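Local coordinates for In2-1 family protein, glutathione transferase lambda3 (Populus trichocarpa, PDB 4PQI) that binds glutathione in a monomeric Lambda-class glutathione transferase fold and probably catalyses glutathione-dependent thiol transfer, at residues L35-C38 / F43-R46; V11-A16 / I60-L65; V47-N52 / Y182-E187; C38-F43 / T224-K229. All coordinates share one frame; numbering follows the deposited sequence.

Contact 1 (L35-C38 / F43-R46); sequences LYTC and FAQR. With GSH (glutathione), chain B.
Thr37 and Ala44 meet where strand 33-37 faces the first turns of helix 42-54, the opening strand and helix of the beta-alpha-beta unit of a thioredoxin-like fold. The contact is small and made by one methyl group: Ala44 CB points at the strand end and lies 3.1 Å from Thr37 OG1, a close approach for a carbon and a hydroxyl oxygen. With OG1 anti to the backbone N (chi1 -174°), the hydroxyl is the branch of Thr37 turned to the helix. The same methyl comes within 4.1 Å of Cys38 O, so the helix rests on the last strand residue and the start of the loop after it. Pro85 adds a further wall, touched by both Leu35 and Ala44.

One residue before Ala44, Phe43 turns to the bound glutathione. Its ring is covered on one face by the ligand's gamma-glutamyl chain, CB1 standing 3.8 Å above the plane over the ring centre, and it also meets Phe185 edge-to-face. Arg46, extended from CG to NE, is tied to Ala181 and Ser97, and its NH1 comes obliquely to 4.2 Å from GSH O12, where its charge could moderate that of the ligand carboxylate. The same carboxylate oxygen O12 crowds the Phe43 ring, reaching CD1 at 3.0 Å.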
loop_
_atom_site.group_PDB
_atom_site.type_symbol
_atom_site.label_atom_id
_atom_site.label_comp_id
_atom_site.label_asym_id
_atom_site.label_seq_id
_atom_site.Cartn_x
_atom_site.Cartn_y
_atom_site.Cartn_z
ATOM N N LEU A 35 -6.251 3.721 13.106
ATOM C CA LEU A 35 -5.277 2.959 12.322
ATOM C C LEU A 35 -3.861 3.187 12.857
ATOM O O LEU A 35 -3.292 4.267 12.667
ATOM C CB LEU A 35 -5.346 3.403 10.858
ATOM C CG LEU A 35 -4.370 2.704 9.910
ATOM C CD1 LEU A 35 -4.681 1.200 9.839
ATOM C CD2 LEU A 35 -4.438 3.340 8.527
ATOM N N TYR A 36 -3.309 2.183 13.541
ATOM C CA TYR A 36 -1.936 2.237 14.053
ATOM C C TYR A 36 -1.021 1.980 12.866
ATOM O O TYR A 36 -1.197 0.997 12.140
ATOM C CB TYR A 36 -1.722 1.183 15.154
ATOM C CG TYR A 36 -2.574 1.461 16.373
ATOM C CD1 TYR A 36 -2.106 2.273 17.401
ATOM C CD2 TYR A 36 -3.867 0.973 16.463
ATOM C CE1 TYR A 36 -2.904 2.563 18.512
ATOM C CE2 TYR A 36 -4.673 1.256 17.564
ATOM C CZ TYR A 36 -4.185 2.054 18.584
ATOM O OH TYR A 36 -4.984 2.334 19.673
ATOM N N THR A 37 -0.063 2.877 12.645
ATOM C CA THR A 37 0.637 2.893 11.375
ATOM C C THR A 37 2.036 3.490 11.506
ATOM O O THR A 37 2.440 3.910 12.587
ATOM C CB THR A 37 -0.190 3.676 10.338
ATOM O OG1 THR A 37 0.431 3.575 9.056
ATOM C CG2 THR A 37 -0.324 5.140 10.736
ATOM N N CYS A 38 2.774 3.479 10.399
ATOM C CA CYS A 38 4.063 4.151 10.273
ATOM C C CYS A 38 4.068 4.769 8.879
ATOM O O CYS A 38 3.756 4.093 7.895
ATOM C CB CYS A 38 5.238 3.166 10.446
ATOM S SG CYS A 38 6.885 3.801 9.901
ATOM N N PHE A 43 3.188 -1.567 3.713
ATOM C CA PHE A 43 2.010 -2.385 4.028
ATOM C C PHE A 43 0.911 -1.488 4.594
ATOM O O PHE A 43 -0.251 -1.581 4.185
ATOM C CB PHE A 43 2.336 -3.511 5.009
ATOM C CG PHE A 43 3.293 -4.536 4.461
ATOM C CD1 PHE A 43 2.838 -5.567 3.649
ATOM C CD2 PHE A 43 4.651 -4.468 4.765
ATOM C CE1 PHE A 43 3.723 -6.516 3.140
ATOM C CE2 PHE A 43 5.536 -5.406 4.264
ATOM C CZ PHE A 43 5.071 -6.433 3.444
ATOM N N ALA A 44 1.293 -0.613 5.522
ATOM C CA ALA A 44 0.366 0.376 6.064
ATOM C C ALA A 44 -0.118 1.358 4.986
ATOM O O ALA A 44 -1.273 1.785 4.994
ATOM C CB ALA A 44 1.021 1.132 7.217
ATOM N N GLN A 45 0.767 1.717 4.059
ATOM C CA GLN A 45 0.378 2.628 2.995
ATOM C C GLN A 45 -0.831 2.110 2.227
ATOM O O GLN A 45 -1.698 2.896 1.862
ATOM C CB GLN A 45 1.532 2.887 2.034
ATOM C CG GLN A 45 1.234 3.993 1.030
ATOM C CD GLN A 45 2.394 4.250 0.112
ATOM O OE1 GLN A 45 3.395 3.525 0.147
ATOM N NE2 GLN A 45 2.291 5.302 -0.701
ATOM N N ARG A 46 -0.887 0.797 2.000
ATOM C CA ARG A 46 -2.065 0.180 1.387
ATOM C C ARG A 46 -3.339 0.645 2.088
ATOM O O ARG A 46 -4.275 1.090 1.451
ATOM C CB ARG A 46 -1.984 -1.339 1.454
ATOM C CG ARG A 46 -0.992 -1.994 0.513
ATOM C CD ARG A 46 -0.752 -3.438 0.946
ATOM N NE ARG A 46 -0.014 -4.229 -0.047
ATOM C CZ ARG A 46 0.424 -5.469 0.162
ATOM N NH1 ARG A 46 0.230 -6.060 1.341
ATOM N NH2 ARG A 46 1.078 -6.117 -0.794
HETATM N N1 GSH B . 2.072 -9.059 6.558
HETATM C CA1 GSH B . 1.957 -7.798 7.276
HETATM C C1 GSH B . 0.919 -6.923 6.620
HETATM O O11 GSH B . 0.167 -6.176 7.286
HETATM O O12 GSH B . 0.774 -6.946 5.384
HETATM C CB1 GSH B . 3.324 -7.117 7.310
HETATM C CG1 GSH B . 3.287 -5.729 7.939
HETATM C CD1 GSH B . 4.704 -5.324 8.288
HETATM O OE1 GSH B . 5.749 -6.249 8.155
HETATM N N2 GSH B . 4.957 -4.088 8.705
HETATM C CA2 GSH B . 6.324 -3.742 9.063
HETATM C C2 GSH B . 6.517 -3.762 10.553
HETATM O O2 GSH B . 5.469 -3.401 11.413
HETATM C CB2 GSH B . 6.677 -2.361 8.521
HETATM S SG2 GSH B . 7.221 -2.425 6.798
HETATM N N3 GSH B . 7.707 -4.114 11.012
HETATM C CA3 GSH B . 8.122 -3.732 12.348
HETATM C C3 GSH B . 8.435 -4.964 13.160
HETATM O O31 GSH B . 8.767 -4.864 14.367
HETATM O O32 GSH B . 8.358 -6.098 12.625
#

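Contact 2 (V11-A16 / I60-L65)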
loop_
_atom_site.group_PDB
_atom_site.type_symbol
_atom_site.label_atom_id
_atom_site.label_comp_id
_atom_site.label_asym_id
_atom_site.label_seq_id
_atom_site.Cartn_x
_atom_site.Cartn_y
_atom_site.Cartn_z
ATOM N N VAL A 11 -9.531 14.206 0.914
ATOM C CA VAL A 11 -9.229 15.626 1.025
ATOM C C VAL A 11 -7.794 15.793 1.550
ATOM O O VAL A 11 -7.244 14.866 2.158
ATOM C CB VAL A 11 -10.231 16.334 1.961
ATOM C CG1 VAL A 11 -11.627 16.338 1.340
ATOM C CG2 VAL A 11 -10.250 15.671 3.340
ATOM N N PRO A 12 -7.171 16.957 1.286
ATOM C CA PRO A 12 -5.876 17.296 1.889
ATOM C C PRO A 12 -5.927 17.103 3.398
ATOM O O PRO A 12 -6.937 17.420 4.031
ATOM C CB PRO A 12 -5.705 18.780 1.533
ATOM C CG PRO A 12 -6.421 18.922 0.260
ATOM C CD PRO A 12 -7.602 17.982 0.322
ATOM N N GLU A 13 -4.860 16.555 3.964
ATOM C CA GLU A 13 -4.869 16.208 5.369
ATOM C C GLU A 13 -3.585 16.654 6.064
ATOM O O GLU A 13 -2.484 16.417 5.570
ATOM C CB GLU A 13 -5.056 14.704 5.511
ATOM C CG GLU A 13 -5.158 14.210 6.929
ATOM C CD GLU A 13 -5.456 12.726 6.984
ATOM O OE1 GLU A 13 -5.777 12.225 8.085
ATOM O OE2 GLU A 13 -5.357 12.062 5.928
ATOM N N LYS A 14 -3.736 17.315 7.206
ATOM C CA LYS A 14 -2.601 17.633 8.058
ATOM C C LYS A 14 -2.124 16.358 8.775
ATOM O O LYS A 14 -2.929 15.610 9.332
ATOM C CB LYS A 14 -3.010 18.697 9.068
ATOM C CG LYS A 14 -1.905 19.136 10.006
ATOM C CD LYS A 14 -0.773 19.810 9.250
ATOM C CE LYS A 14 0.198 20.465 10.219
ATOM N NZ LYS A 14 0.508 19.562 11.360
ATOM N N LEU A 15 -0.819 16.103 8.745
ATOM C CA LEU A 15 -0.256 14.898 9.357
ATOM C C LEU A 15 0.378 15.205 10.712
ATOM O O LEU A 15 1.220 16.094 10.814
ATOM C CB LEU A 15 0.783 14.266 8.419
ATOM C CG LEU A 15 0.201 13.706 7.112
ATOM C CD1 LEU A 15 1.259 13.002 6.277
ATOM C CD2 LEU A 15 -0.959 12.765 7.417
ATOM N N ALA A 16 -0.043 14.481 11.747
ATOM C CA ALA A 16 0.563 14.592 13.081
ATOM C C ALA A 16 1.930 13.907 13.123
ATOM O O ALA A 16 2.153 12.934 12.404
ATOM C CB ALA A 16 -0.363 13.978 14.132
ATOM N N ILE A 60 -11.505 7.353 10.428
ATOM C CA ILE A 60 -10.364 6.531 10.819
ATOM C C ILE A 60 -9.172 7.389 11.221
ATOM O O ILE A 60 -8.440 7.895 10.369
ATOM C CB ILE A 60 -9.943 5.599 9.666
ATOM C CG1 ILE A 60 -11.117 4.709 9.233
ATOM C CG2 ILE A 60 -8.698 4.760 10.050
ATOM C CD1 ILE A 60 -10.854 3.918 7.944
ATOM N N LYS A 61 -8.972 7.535 12.526
ATOM C CA LYS A 61 -7.881 8.343 13.043
ATOM C C LYS A 61 -6.545 7.639 12.803
ATOM O O LYS A 61 -6.424 6.436 13.031
ATOM C CB LYS A 61 -8.079 8.601 14.535
ATOM C CG LYS A 61 -9.390 9.300 14.899
ATOM C CD LYS A 61 -9.568 10.596 14.113
ATOM C CE LYS A 61 -10.817 11.369 14.527
ATOM N NZ LYS A 61 -11.038 12.545 13.619
ATOM N N LEU A 62 -5.538 8.375 12.334
ATOM C CA LEU A 62 -4.186 7.809 12.261
ATOM C C LEU A 62 -3.442 7.896 13.614
ATOM O O LEU A 62 -3.493 8.913 14.307
ATOM C CB LEU A 62 -3.363 8.519 11.190
ATOM C CG LEU A 62 -3.928 8.495 9.777
ATOM C CD1 LEU A 62 -3.010 9.253 8.826
ATOM C CD2 LEU A 62 -4.122 7.060 9.321
ATOM N N VAL A 63 -2.762 6.820 13.976
ATOM C CA VAL A 63 -1.832 6.826 15.100
ATOM C C VAL A 63 -0.491 6.377 14.541
ATOM O O VAL A 63 -0.215 5.180 14.487
ATOM C CB VAL A 63 -2.281 5.841 16.199
ATOM C CG1 VAL A 63 -1.353 5.927 17.410
ATOM C CG2 VAL A 63 -3.725 6.115 16.607
ATOM N N PRO A 64 0.335 7.333 14.072
ATOM C CA PRO A 64 1.640 6.969 13.504
ATOM C C PRO A 64 2.718 6.764 14.582
ATOM O O PRO A 64 2.790 7.506 15.564
ATOM C CB PRO A 64 1.959 8.163 12.603
ATOM C CG PRO A 64 1.355 9.334 13.353
ATOM C CD PRO A 64 0.056 8.776 13.931
ATOM N N LEU A 65 3.536 5.732 14.386
ATOM C CA LEU A 65 4.551 5.326 15.343
ATOM C C LEU A 65 5.912 5.431 14.697
ATOM O O LEU A 65 6.043 5.291 13.483
ATOM C CB LEU A 65 4.330 3.855 15.747
ATOM C CG LEU A 65 2.934 3.485 16.239
ATOM C CD1 LEU A 65 2.805 1.973 16.503
ATOM C CD2 LEU A 65 2.611 4.307 17.494
#
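The extended loop 11-16 runs in roughly the same direction as strand 60-64 and draws nearer to it toward its end, where Ala16 CA lies 7.7 Å from Pro64 CA, too far apart for the two backbones to pair. What spans the gap is a thin line of side chains. Leu62 holds the middle of it, its CB directed at the loop. CD1 is the branch that does the touching, meeting Leu15 CD2 at 4.3 Å. The same methyl lies 4.1 Å from Glu13 OE1, at the end of a fully extended glutamate chain that crosses Leu62 obliquely. That carboxylate is engaged elsewhere: OE1 forms a salt bridge with Arg51 of helix 42-54, and OE2 accepts a hydrogen bond from Gln57. The apolar methyl thus sits beside a charged group, with Arg51 also packing on Leu62.

Strand 60-64 is an outermost strand of the four-stranded mixed sheet in the thioredoxin-like N-terminal domain, and it closes the beta-alpha-beta unit begun by strand 33-37. The loop, coming from the N-terminal extension ahead of that sheet, packs on the helix-bearing side of the strand, where Trp48 touches both Leu15 and Leu62. Farther along, the ring of Pro64 turns to the loop, its CG 3.8 Å from Ala16 O. That carbonyl oxygen is hydrogen-bonded to Tyr39 OH, and the tyrosine also touches Pro64 and Leu15.

Contact 3 (V47-N52 / Y182-E187)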
loop_
_atom_site.group_PDB
_atom_site.type_symbol
_atom_site.label_atom_id
_atom_site.label_comp_id
_atom_site.label_asym_id
_atom_site.label_seq_id
_atom_site.Cartn_x
_atom_site.Cartn_y
_atom_site.Cartn_z
ATOM N N VAL A 47 -3.367 0.549 3.413
ATOM C CA VAL A 47 -4.591 0.872 4.133
ATOM C C VAL A 47 -4.829 2.376 4.103
ATOM O O VAL A 47 -5.973 2.843 3.967
ATOM C CB VAL A 47 -4.544 0.362 5.579
ATOM C CG1 VAL A 47 -5.904 0.529 6.232
ATOM C CG2 VAL A 47 -4.109 -1.104 5.605
ATOM N N TRP A 48 -3.741 3.134 4.198
ATOM C CA TRP A 48 -3.800 4.590 4.123
ATOM C C TRP A 48 -4.492 5.099 2.843
ATOM O O TRP A 48 -5.401 5.923 2.905
ATOM C CB TRP A 48 -2.382 5.137 4.231
ATOM C CG TRP A 48 -2.270 6.611 4.437
ATOM C CD1 TRP A 48 -3.288 7.523 4.532
ATOM C CD2 TRP A 48 -1.054 7.353 4.566
ATOM N NE1 TRP A 48 -2.775 8.781 4.716
ATOM C CE2 TRP A 48 -1.407 8.703 4.742
ATOM C CE3 TRP A 48 0.300 7.003 4.548
ATOM C CZ2 TRP A 48 -0.449 9.707 4.901
ATOM C CZ3 TRP A 48 1.241 7.996 4.710
ATOM C CH2 TRP A 48 0.868 9.330 4.878
ATOM N N ILE A 49 -4.049 4.606 1.688
ATOM C CA ILE A 49 -4.647 4.969 0.412
ATOM C C ILE A 49 -6.133 4.606 0.363
ATOM O O ILE A 49 -6.952 5.396 -0.114
ATOM C CB ILE A 49 -3.938 4.247 -0.756
ATOM C CG1 ILE A 49 -2.436 4.552 -0.728
ATOM C CG2 ILE A 49 -4.580 4.626 -2.101
ATOM C CD1 ILE A 49 -1.590 3.554 -1.547
ATOM N N THR A 50 -6.469 3.409 0.845
ATOM C CA THR A 50 -7.852 2.950 0.855
ATOM C C THR A 50 -8.723 3.873 1.710
ATOM O O THR A 50 -9.811 4.281 1.286
ATOM C CB THR A 50 -7.991 1.466 1.343
ATOM O OG1 THR A 50 -7.135 0.606 0.586
ATOM C CG2 THR A 50 -9.410 0.989 1.200
ATOM N N ARG A 51 -8.234 4.209 2.905
ATOM C CA ARG A 51 -8.906 5.143 3.818
ATOM C C ARG A 51 -9.222 6.465 3.130
ATOM O O ARG A 51 -10.344 6.988 3.217
ATOM C CB ARG A 51 -8.002 5.402 5.027
ATOM C CG ARG A 51 -8.432 6.539 5.950
ATOM C CD ARG A 51 -7.342 6.739 7.005
ATOM N NE ARG A 51 -7.498 7.926 7.844
ATOM C CZ ARG A 51 -6.924 9.107 7.619
ATOM N NH1 ARG A 51 -6.176 9.320 6.544
ATOM N NH2 ARG A 51 -7.126 10.095 8.472
ATOM N N ASN A 52 -8.210 6.996 2.448
ATOM C CA ASN A 52 -8.304 8.274 1.760
ATOM C C ASN A 52 -9.327 8.220 0.624
ATOM O O ASN A 52 -10.260 9.026 0.579
ATOM C CB ASN A 52 -6.922 8.699 1.236
ATOM C CG ASN A 52 -5.934 9.048 2.362
ATOM O OD1 ASN A 52 -6.289 9.042 3.544
ATOM N ND2 ASN A 52 -4.687 9.341 1.992
ATOM N N TYR A 182 -0.456 -3.228 -4.786
ATOM C CA TYR A 182 0.850 -3.241 -5.449
ATOM C C TYR A 182 1.641 -1.931 -5.451
ATOM O O TYR A 182 2.882 -1.939 -5.352
ATOM C CB TYR A 182 0.704 -3.756 -6.886
ATOM C CG TYR A 182 0.584 -5.253 -6.919
ATOM C CD1 TYR A 182 1.712 -6.048 -6.861
ATOM C CD2 TYR A 182 -0.660 -5.875 -6.960
ATOM C CE1 TYR A 182 1.615 -7.416 -6.868
ATOM C CE2 TYR A 182 -0.768 -7.252 -6.963
ATOM C CZ TYR A 182 0.379 -8.012 -6.916
ATOM O OH TYR A 182 0.310 -9.381 -6.917
ATOM N N ILE A 183 0.938 -0.818 -5.596
ATOM C CA ILE A 183 1.614 0.462 -5.803
ATOM C C ILE A 183 2.656 0.861 -4.740
ATOM O O ILE A 183 3.689 1.414 -5.101
ATOM C CB ILE A 183 0.621 1.645 -6.139
ATOM C CG1 ILE A 183 1.376 2.858 -6.690
ATOM C CG2 ILE A 183 -0.167 2.094 -4.913
ATOM C CD1 ILE A 183 2.124 2.619 -7.982
ATOM N N PRO A 184 2.418 0.573 -3.436
ATOM C CA PRO A 184 3.472 1.018 -2.509
ATOM C C PRO A 184 4.811 0.326 -2.754
ATOM O O PRO A 184 5.884 0.906 -2.516
ATOM C CB PRO A 184 2.931 0.602 -1.132
ATOM C CG PRO A 184 1.449 0.506 -1.319
ATOM C CD PRO A 184 1.291 -0.039 -2.709
ATOM N N PHE A 185 4.752 -0.904 -3.243
ATOM C CA PHE A 185 5.970 -1.681 -3.443
ATOM C C PHE A 185 6.608 -1.338 -4.787
ATOM O O PHE A 185 7.834 -1.161 -4.883
ATOM C CB PHE A 185 5.685 -3.179 -3.253
ATOM C CG PHE A 185 5.318 -3.528 -1.833
ATOM C CD1 PHE A 185 6.311 -3.752 -0.881
ATOM C CD2 PHE A 185 3.986 -3.566 -1.432
ATOM C CE1 PHE A 185 5.974 -4.036 0.448
ATOM C CE2 PHE A 185 3.644 -3.848 -0.111
ATOM C CZ PHE A 185 4.637 -4.088 0.828
ATOM N N VAL A 186 5.773 -1.183 -5.814
ATOM C CA VAL A 186 6.266 -0.757 -7.116
ATOM C C VAL A 186 6.891 0.635 -7.013
ATOM O O VAL A 186 7.961 0.868 -7.570
ATOM C CB VAL A 186 5.159 -0.795 -8.201
ATOM C CG1 VAL A 186 5.656 -0.117 -9.512
ATOM C CG2 VAL A 186 4.715 -2.227 -8.462
ATOM N N GLU A 187 6.231 1.537 -6.280
ATOM C CA GLU A 187 6.753 2.880 -5.984
ATOM C C GLU A 187 8.194 2.829 -5.466
ATOM O O GLU A 187 9.102 3.469 -6.019
ATOM C CB GLU A 187 5.844 3.583 -4.951
ATOM C CG GLU A 187 6.430 4.842 -4.275
ATOM C CD GLU A 187 5.573 5.382 -3.098
ATOM O OE1 GLU A 187 4.374 5.012 -2.965
ATOM O OE2 GLU A 187 6.114 6.193 -2.306
#
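Ile49 reaches across from helix 42-54 to Ile183 and Pro184 of helix 177-197, and the two isoleucines meet at about a right angle. On Ile49 the longer branch makes the contact: CG1 is anti to the carbonyl carbon (chi1 -56°) and the chain continues outward, carrying CD1 to the far helix. There CD1 comes within 3.9 Å of Ile183 CG2 and 4.3 Å of Pro184 CG, one methyl touching both neighbours. Ile183 answers with its short branch, since its CG1 chain leads away from the interface. The proline ring is turned to Ile49 as well. Helix 177-197 is kinked here: Pro184 has no N-H to give, and Phe185 N also lacks a bond to the preceding turn, making only a weak one to Tyr182 O at 3.0 Å.

This purely apolar contact is buried near the centre of the molecule and belongs to the interface between the thioredoxin-like and the all-helical domains of the transferase. Thr224 packs beside Ile49. Helix 97-107 flanks helix 42-54 through Val47 and Thr50, while helix 118-139 lies against helix 177-197 through Tyr182 and Phe185.

Contact 4 (C38-F43 / T224-K229). With GSH (glutathione), chain B.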
loop_
_atom_site.group_PDB
_atom_site.type_symbol
_atom_site.label_atom_id
_atom_site.label_comp_id
_atom_site.label_asym_id
_atom_site.label_seq_id
_atom_site.Cartn_x
_atom_site.Cartn_y
_atom_site.Cartn_z
ATOM N N CYS A 38 2.774 3.479 10.399
ATOM C CA CYS A 38 4.063 4.151 10.273
ATOM C C CYS A 38 4.068 4.769 8.879
ATOM O O CYS A 38 3.756 4.093 7.895
ATOM C CB CYS A 38 5.238 3.166 10.446
ATOM S SG CYS A 38 6.885 3.801 9.901
ATOM N N TYR A 39 4.403 6.050 8.788
ATOM C CA TYR A 39 4.212 6.794 7.541
ATOM C C TYR A 39 4.999 6.271 6.336
ATOM O O TYR A 39 4.622 6.529 5.194
ATOM C CB TYR A 39 4.533 8.275 7.735
ATOM C CG TYR A 39 3.499 9.062 8.507
ATOM C CD1 TYR A 39 2.147 8.990 8.190
ATOM C CD2 TYR A 39 3.882 9.886 9.566
ATOM C CE1 TYR A 39 1.202 9.725 8.910
ATOM C CE2 TYR A 39 2.955 10.620 10.282
ATOM C CZ TYR A 39 1.621 10.548 9.954
ATOM O OH TYR A 39 0.717 11.302 10.685
ATOM N N THR A 40 6.091 5.552 6.580
ATOM C CA THR A 40 6.906 5.057 5.471
ATOM C C THR A 40 6.724 3.556 5.236
ATOM O O THR A 40 7.416 2.979 4.401
ATOM C CB THR A 40 8.406 5.339 5.694
ATOM O OG1 THR A 40 8.822 4.733 6.926
ATOM C CG2 THR A 40 8.683 6.852 5.743
ATOM N N CYS A 41 5.822 2.918 5.985
ATOM C CA CYS A 41 5.613 1.483 5.824
ATOM C C CYS A 41 4.679 1.247 4.640
ATOM O O CYS A 41 3.561 1.789 4.623
ATOM C CB CYS A 41 5.008 0.872 7.089
ATOM S SG CYS A 41 4.324 -0.796 6.854
ATOM N N PRO A 42 5.138 0.456 3.654
ATOM C CA PRO A 42 4.358 0.194 2.437
ATOM C C PRO A 42 3.138 -0.703 2.696
ATOM O O PRO A 42 2.143 -0.580 1.973
ATOM C CB PRO A 42 5.375 -0.474 1.489
ATOM C CG PRO A 42 6.395 -1.073 2.385
ATOM C CD PRO A 42 6.462 -0.198 3.618
ATOM N N PHE A 43 3.188 -1.567 3.713
ATOM C CA PHE A 43 2.010 -2.385 4.028
ATOM C C PHE A 43 0.911 -1.488 4.594
ATOM O O PHE A 43 -0.251 -1.581 4.185
ATOM C CB PHE A 43 2.336 -3.511 5.009
ATOM C CG PHE A 43 3.293 -4.536 4.461
ATOM C CD1 PHE A 43 2.838 -5.567 3.649
ATOM C CD2 PHE A 43 4.651 -4.468 4.765
ATOM C CE1 PHE A 43 3.723 -6.516 3.140
ATOM C CE2 PHE A 43 5.536 -5.406 4.264
ATOM C CZ PHE A 43 5.071 -6.433 3.444
ATOM N N THR A 224 0.092 10.019 0.170
ATOM C CA THR A 224 0.683 9.008 1.053
ATOM C C THR A 224 2.120 8.639 0.682
ATOM O O THR A 224 2.767 7.843 1.375
ATOM C CB THR A 224 -0.132 7.709 1.022
ATOM O OG1 THR A 224 0.050 7.090 -0.247
ATOM C CG2 THR A 224 -1.607 7.998 1.245
ATOM N N LYS A 225 2.615 9.224 -0.406
ATOM C CA LYS A 225 3.935 8.878 -0.936
ATOM C C LYS A 225 5.104 9.225 -0.008
ATOM O O LYS A 225 5.124 10.274 0.634
ATOM C CB LYS A 225 4.143 9.494 -2.328
ATOM C CG LYS A 225 3.374 8.747 -3.411
ATOM C CD LYS A 225 3.570 9.349 -4.799
ATOM C CE LYS A 225 4.849 8.859 -5.441
ATOM N NZ LYS A 225 4.932 9.294 -6.859
ATOM N N THR A 226 6.086 8.327 0.017
ATOM C CA THR A 226 7.230 8.395 0.918
ATOM C C THR A 226 8.380 9.212 0.312
ATOM O O THR A 226 8.431 9.429 -0.900
ATOM C CB THR A 226 7.706 6.956 1.283
ATOM O OG1 THR A 226 8.517 6.981 2.465
ATOM C CG2 THR A 226 8.474 6.314 0.127
ATOM N N ASP A 227 9.293 9.669 1.165
ATOM C CA ASP A 227 10.451 10.455 0.732
ATOM C C ASP A 227 11.442 9.586 -0.050
ATOM O O ASP A 227 12.012 8.640 0.507
ATOM C CB ASP A 227 11.140 11.055 1.959
ATOM C CG ASP A 227 12.135 12.143 1.608
ATOM O OD1 ASP A 227 12.156 13.163 2.334
ATOM O OD2 ASP A 227 12.895 11.986 0.624
ATOM N N PRO A 228 11.648 9.906 -1.342
ATOM C CA PRO A 228 12.518 9.128 -2.235
ATOM C C PRO A 228 13.920 8.963 -1.684
ATOM O O PRO A 228 14.433 7.848 -1.682
ATOM C CB PRO A 228 12.566 9.982 -3.504
ATOM C CG PRO A 228 11.283 10.701 -3.504
ATOM C CD PRO A 228 10.987 11.009 -2.060
ATOM N N LYS A 229 14.526 10.058 -1.232
ATOM C CA LYS A 229 15.889 10.018 -0.719
ATOM C C LYS A 229 15.998 9.131 0.517
ATOM O O LYS A 229 16.898 8.299 0.614
ATOM C CB LYS A 229 16.391 11.434 -0.414
ATOM C CG LYS A 229 16.492 12.328 -1.640
ATOM C CD LYS A 229 17.538 11.811 -2.625
ATOM C CE LYS A 229 17.613 12.689 -3.868
ATOM N NZ LYS A 229 18.761 12.340 -4.759
HETATM N N1 GSH B . 2.072 -9.059 6.558
HETATM C CA1 GSH B . 1.957 -7.798 7.276
HETATM C C1 GSH B . 0.919 -6.923 6.620
HETATM O O11 GSH B . 0.167 -6.176 7.286
HETATM O O12 GSH B . 0.774 -6.946 5.384
HETATM C CB1 GSH B . 3.324 -7.117 7.310
HETATM C CG1 GSH B . 3.287 -5.729 7.939
HETATM C CD1 GSH B . 4.704 -5.324 8.288
HETATM O OE1 GSH B . 5.749 -6.249 8.155
HETATM N N2 GSH B . 4.957 -4.088 8.705
HETATM C CA2 GSH B . 6.324 -3.742 9.063
HETATM C C2 GSH B . 6.517 -3.762 10.553
HETATM O O2 GSH B . 5.469 -3.401 11.413
HETATM C CB2 GSH B . 6.677 -2.361 8.521
HETATM S SG2 GSH B . 7.221 -2.425 6.798
HETATM N N3 GSH B . 7.707 -4.114 11.012
HETATM C CA3 GSH B . 8.122 -3.732 12.348
HETATM C C3 GSH B . 8.435 -4.964 13.160
HETATM O O31 GSH B . 8.767 -4.864 14.367
HETATM O O32 GSH B . 8.358 -6.098 12.625
HETATM O O HOH W 1 4.433 5.823 2.528
#
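The glutathione pocket takes its cysteine from the start of helix 42-54 in the thioredoxin-like domain, and the loop leading there, Tyr39 and Thr40, is backed by Thr224 and Thr226 ahead of the C-terminal helix 228-239. A water joins the two backbones, donating to Tyr39 O at 2.8 Å and to Thr224 O at 2.9 Å, and so satisfies both carbonyls. Beside it the threonines cross at about a right angle. Thr226 OG1, anti to the backbone N (chi1 -161°), approaches the methyl CG2 of Thr40 at 3.3 Å. Arg188 of helix 177-197 pins the same corner, bonding to Thr40 O and packing on Thr226, while Glu187 accepts from Thr226 N.

Each loop then turns into a helix. Asp227 takes the N-cap of helix 228-239, its OD2 receiving a weak bond from Lys229 N with an N-H...O angle of 127°. On the other side a type I turn from Cys38 to Cys41, closed by Cys41 N to Cys38 O, delivers Cys41 to the N-cap of helix 42-54. Its thiol caps the backbone N of Ala44 and faces the ligand, consistent with thiol-transferase chemistry. Cys41 SG lies 3.3 Å from GSH SG2, much longer than a disulfide bond.

Helix 42-54 is the common element: contacts 1 and 3 use it, and contact 4 lies at its start, the three centres about 9 Å from one another; contact 2 lies on strand 60-64, which follows it in the chain. Contact 1 joins the helix to strand 33-37, the sheet neighbour of strand 60-64, and is nested in the loop that contact 2 closes. Contact 3, nested inside the long loop closed by contact 4, packs helix 177-197 on the helix itself; contact 4 sets residues 224-226 against the loop that leads into it. Contacts 2 and 3, about 15 Å apart, cross along the chain, their segments alternating. Glutathione is bound beside contacts 1 and 4.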